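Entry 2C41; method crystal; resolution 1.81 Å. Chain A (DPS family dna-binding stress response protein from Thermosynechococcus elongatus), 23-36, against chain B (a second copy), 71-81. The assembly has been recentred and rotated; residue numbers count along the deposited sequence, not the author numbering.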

# COMPACT_ATOMS: atom_id res chain seq x y z
N VAL A 23 11.79 25.38 -14.94
CA VAL A 23 10.42 25.71 -15.33
C VAL A 23 10.26 25.65 -16.86
O VAL A 23 9.34 25.01 -17.36
N VAL A 24 11.14 26.33 -17.58
CA VAL A 24 11.09 26.33 -19.04
C VAL A 24 11.31 24.91 -19.61
O VAL A 24 10.61 24.49 -20.53
N MET A 25 12.27 24.19 -19.05
CA MET A 25 12.56 22.83 -19.50
C MET A 25 11.34 21.93 -19.28
O MET A 25 11.00 21.11 -20.14
N TYR A 26 10.68 22.10 -18.14
CA TYR A 26 9.46 21.35 -17.86
C TYR A 26 8.37 21.66 -18.89
O TYR A 26 7.75 20.74 -19.45
N LEU A 27 8.12 22.95 -19.13
CA LEU A 27 7.09 23.35 -20.08
C LEU A 27 7.41 22.88 -21.50
O LEU A 27 6.50 22.49 -22.24
N ASN A 28 8.69 22.91 -21.87
CA ASN A 28 9.15 22.29 -23.13
C ASN A 28 8.77 20.81 -23.19
O ASN A 28 8.24 20.35 -24.21
N TYR A 29 9.04 20.07 -22.12
CA TYR A 29 8.70 18.65 -22.08
C TYR A 29 7.20 18.42 -22.24
O TYR A 29 6.80 17.45 -22.87
N LYS A 30 6.39 19.30 -21.65
CA LYS A 30 4.93 19.21 -21.83
C LYS A 30 4.55 19.40 -23.30
O LYS A 30 3.72 18.66 -23.82
N LYS A 31 5.17 20.38 -23.96
CA LYS A 31 4.98 20.54 -25.40
C LYS A 31 5.26 19.24 -26.15
O LYS A 31 4.45 18.80 -26.95
N TYR A 32 6.41 18.62 -25.88
CA TYR A 32 6.79 17.38 -26.57
C TYR A 32 5.79 16.26 -26.25
O TYR A 32 5.34 15.55 -27.14
N HIS A 33 5.46 16.13 -24.97
CA HIS A 33 4.43 15.18 -24.50
C HIS A 33 3.13 15.33 -25.31
O HIS A 33 2.61 14.34 -25.84
N TRP A 34 2.66 16.57 -25.46
CA TRP A 34 1.38 16.82 -26.12
C TRP A 34 1.44 16.70 -27.64
O TRP A 34 0.49 16.23 -28.26
N LEU A 35 2.55 17.15 -28.24
CA LEU A 35 2.61 17.31 -29.69
C LEU A 35 3.37 16.21 -30.42
O LEU A 35 3.46 16.24 -31.64
N THR A 36 3.91 15.25 -29.68
CA THR A 36 4.57 14.12 -30.33
C THR A 36 3.54 13.29 -31.12
O THR A 36 2.34 13.33 -30.84
N GLY B 71 -7.40 19.52 -32.29
CA GLY B 71 -6.71 20.80 -32.24
C GLY B 71 -5.35 20.66 -31.59
O GLY B 71 -4.84 19.55 -31.43
N GLN B 72 -4.74 21.79 -31.24
CA GLN B 72 -3.48 21.82 -30.52
C GLN B 72 -3.62 22.68 -29.27
O GLN B 72 -4.30 23.71 -29.31
N PRO B 73 -2.95 22.29 -28.17
CA PRO B 73 -2.98 23.12 -26.97
C PRO B 73 -1.99 24.28 -27.12
O PRO B 73 -1.22 24.31 -28.09
N VAL B 74 -2.00 25.22 -26.18
CA VAL B 74 -0.86 26.11 -26.02
C VAL B 74 0.32 25.21 -25.63
O VAL B 74 0.15 24.26 -24.86
N ALA B 75 1.50 25.48 -26.17
CA ALA B 75 2.65 24.61 -25.93
C ALA B 75 3.98 25.36 -25.84
O ALA B 75 4.84 25.00 -25.03
N ASP B 76 4.15 26.37 -26.68
CA ASP B 76 5.36 27.20 -26.62
C ASP B 76 5.31 27.98 -25.30
O ASP B 76 4.34 28.67 -25.04
N PRO B 77 6.34 27.83 -24.44
CA PRO B 77 6.32 28.56 -23.16
C PRO B 77 6.08 30.07 -23.28
O PRO B 77 5.44 30.65 -22.40
N ALA B 78 6.57 30.69 -24.36
CA ALA B 78 6.37 32.14 -24.59
C ALA B 78 4.91 32.51 -24.85
O ALA B 78 4.54 33.68 -24.76
N ASP B 79 4.09 31.52 -25.18
CA ASP B 79 2.69 31.78 -25.53
C ASP B 79 1.76 31.90 -24.31
O ASP B 79 0.68 32.50 -24.42
N TYR B 80 2.15 31.34 -23.17
CA TYR B 80 1.25 31.29 -22.02
C TYR B 80 0.77 32.67 -21.56
O TYR B 80 -0.43 32.87 -21.38
N LEU B 81 1.70 33.60 -21.40
CA LEU B 81 1.37 34.95 -20.94
C LEU B 81 0.65 35.79 -22.02
O LEU B 81 0.03 36.81 -21.71

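Residues 23-35 of chain A belong to a helix that begins earlier in the chain; they pack against an extended segment of chain B that runs into the start of a helix. The shortest CA-to-CA distance between the stretches, 4.7 Å, is from Lys A31 CA to Ala B75 CA. The small Ala B75 points toward the helix, and its CB meets Lys A31 CG at 3.6 Å and Leu A35 CD1 at 3.9 Å.

The CA-to-CB bond of Lys A31 points sideways to chain B, and all four chi angles are t. This stretched chain carries its amine to the carboxylate of Asp B76. Lys A31 NZ donates to Asp B76 OD2 at 2.9 Å, forming a salt bridge, the one direct hydrogen bond between the stretches. Asp B76 is m; its CA-to-CB bond points away, but its end returns to meet the lysine. NZ and Asp B76 OD1 also have partners elsewhere in the structure.

A single water links the stretches a second time. It donates to Leu A27 O (2.8 Å) and to Ala B75 O (2.7 Å), and accepts from Tyr B80 OH (2.6 Å). The two carbonyl oxygens, both acceptors, cannot bond each other; the water supplies both protons. Leu A27 O also accepts the helical bond from Lys A31 N, at 3.0 Å.

Apolar contacts make up much of the rest of the packing. Leu A27 (m, t) points toward chain B. Its CB lies 3.9 Å from Pro B77 CG, and its CD1 4.1 Å from Tyr B80 CE2. Trp A34 is m and also points in. Its CE3 sits 3.9 Å from Pro B73 CG, while Tyr B80 OH approaches the indole edge, 3.4 Å from CZ3. The indole NE1 is satisfied elsewhere in the structure. Leu A35 (m, t) starts sideways, and its end comes nearer, placing CD2 3.8 Å from Pro B73 CD.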

# COMPACT_ATOMS: atom_id res chain seq x y z
CB VAL A 23 9.97 27.08 -14.78
CG1 VAL A 23 8.58 27.47 -15.33
CG2 VAL A 23 9.97 27.07 -13.25
CB VAL A 24 12.13 27.32 -19.63
CG1 VAL A 24 12.15 27.24 -21.17
CG2 VAL A 24 11.85 28.75 -19.16
CB MET A 25 13.79 22.28 -18.78
CG MET A 25 14.42 21.10 -19.47
SD MET A 25 15.16 21.56 -21.04
CE MET A 25 15.69 19.93 -21.55
CB TYR A 26 8.95 21.64 -16.44
CG TYR A 26 7.59 21.05 -16.22
CD1 TYR A 26 7.41 19.66 -16.20
CD2 TYR A 26 6.46 21.87 -16.10
CE1 TYR A 26 6.15 19.11 -16.03
CE2 TYR A 26 5.20 21.32 -15.92
CZ TYR A 26 5.05 19.95 -15.89
OH TYR A 26 3.81 19.40 -15.72
CB LEU A 27 6.83 24.86 -20.03
CG LEU A 27 6.25 25.35 -18.69
CD1 LEU A 27 6.16 26.87 -18.64
CD2 LEU A 27 4.89 24.70 -18.40
CB ASN A 28 10.67 22.41 -23.31
CG ASN A 28 11.13 23.79 -23.77
OD1 ASN A 28 12.33 24.05 -23.88
ND2 ASN A 28 10.18 24.69 -24.04
CB TYR A 29 9.19 17.97 -20.80
CG TYR A 29 10.53 17.28 -20.95
CD1 TYR A 29 10.71 16.24 -21.87
CD2 TYR A 29 11.62 17.66 -20.15
CE1 TYR A 29 11.95 15.60 -22.01
CE2 TYR A 29 12.85 17.02 -20.27
CZ TYR A 29 13.00 15.98 -21.20
OH TYR A 29 14.20 15.33 -21.33
CB LYS A 30 4.18 20.17 -20.92
CG LYS A 30 4.25 19.81 -19.42
CD LYS A 30 3.85 18.35 -19.12
CE LYS A 30 2.38 18.07 -19.43
NZ LYS A 30 1.89 16.81 -18.75
CB LYS A 31 5.85 21.68 -25.95
CG LYS A 31 5.84 21.73 -27.49
CD LYS A 31 6.48 23.01 -28.00
CE LYS A 31 6.51 23.02 -29.53
NZ LYS A 31 7.41 24.13 -30.01
CB TYR A 32 8.21 16.94 -26.20
CG TYR A 32 9.26 18.03 -26.29
CD1 TYR A 32 9.16 19.07 -27.23
CD2 TYR A 32 10.37 18.00 -25.45
CE1 TYR A 32 10.14 20.06 -27.31
CE2 TYR A 32 11.36 18.99 -25.53
CZ TYR A 32 11.23 20.01 -26.46
OH TYR A 32 12.19 20.98 -26.52
CB HIS A 33 4.17 15.45 -23.01
CG HIS A 33 3.12 14.57 -22.39
ND1 HIS A 33 3.28 13.21 -22.24
CD2 HIS A 33 1.94 14.88 -21.81
CE1 HIS A 33 2.23 12.71 -21.62
NE2 HIS A 33 1.40 13.70 -21.34
CB TRP A 34 0.83 18.21 -25.74
CG TRP A 34 0.51 18.38 -24.27
CD1 TRP A 34 -0.01 17.44 -23.42
CD2 TRP A 34 0.67 19.58 -23.50
NE1 TRP A 34 -0.16 17.97 -22.16
CE2 TRP A 34 0.24 19.28 -22.18
CE3 TRP A 34 1.14 20.87 -23.78
CZ2 TRP A 34 0.27 20.23 -21.15
CZ3 TRP A 34 1.18 21.81 -22.76
CH2 TRP A 34 0.73 21.49 -21.46
CB LEU A 35 3.20 18.67 -30.07
CG LEU A 35 2.47 19.90 -29.55
CD1 LEU A 35 3.11 21.16 -30.14
CD2 LEU A 35 0.97 19.85 -29.83
CB THR A 36 5.42 13.30 -29.32
OG1 THR A 36 6.34 12.45 -30.03
CG2 THR A 36 4.53 12.49 -28.40
CB GLN B 72 -2.37 22.46 -31.38
CG GLN B 72 -2.17 21.88 -32.77
CD GLN B 72 -1.06 20.86 -32.82
OE1 GLN B 72 0.07 21.17 -33.19
NE2 GLN B 72 -1.38 19.63 -32.44
CB PRO B 73 -2.47 22.17 -25.89
CG PRO B 73 -1.50 21.28 -26.62
CD PRO B 73 -2.10 21.09 -27.98
CB VAL B 74 -1.10 27.17 -24.92
CG1 VAL B 74 0.04 28.20 -24.91
CG2 VAL B 74 -2.44 27.86 -25.11
CB ALA B 75 2.73 23.52 -27.01
CB ASP B 76 5.38 28.18 -27.81
CG ASP B 76 5.60 27.50 -29.17
OD1 ASP B 76 5.72 28.26 -30.16
OD2 ASP B 76 5.62 26.24 -29.28
CB PRO B 77 7.72 28.27 -22.60
CG PRO B 77 8.02 26.90 -23.12
CD PRO B 77 7.54 26.98 -24.56
CB ALA B 78 7.24 32.63 -25.75
CB ASP B 79 2.15 30.71 -26.51
CG ASP B 79 2.77 30.81 -27.90
OD1 ASP B 79 2.51 29.91 -28.73
OD2 ASP B 79 3.51 31.78 -28.19
CB TYR B 80 1.85 30.52 -20.85
CG TYR B 80 1.87 29.03 -21.08
CD1 TYR B 80 0.68 28.30 -21.13
CD2 TYR B 80 3.08 28.35 -21.22
CE1 TYR B 80 0.69 26.92 -21.35
CE2 TYR B 80 3.10 26.97 -21.42
CZ TYR B 80 1.90 26.27 -21.49
OH TYR B 80 1.91 24.91 -21.68
CB LEU B 81 2.62 35.66 -20.46
CG LEU B 81 2.92 35.70 -18.96
CD1 LEU B 81 2.02 34.85 -18.07
CD2 LEU B 81 4.40 35.44 -18.72
O HOH W 1 4.28 24.13 -22.55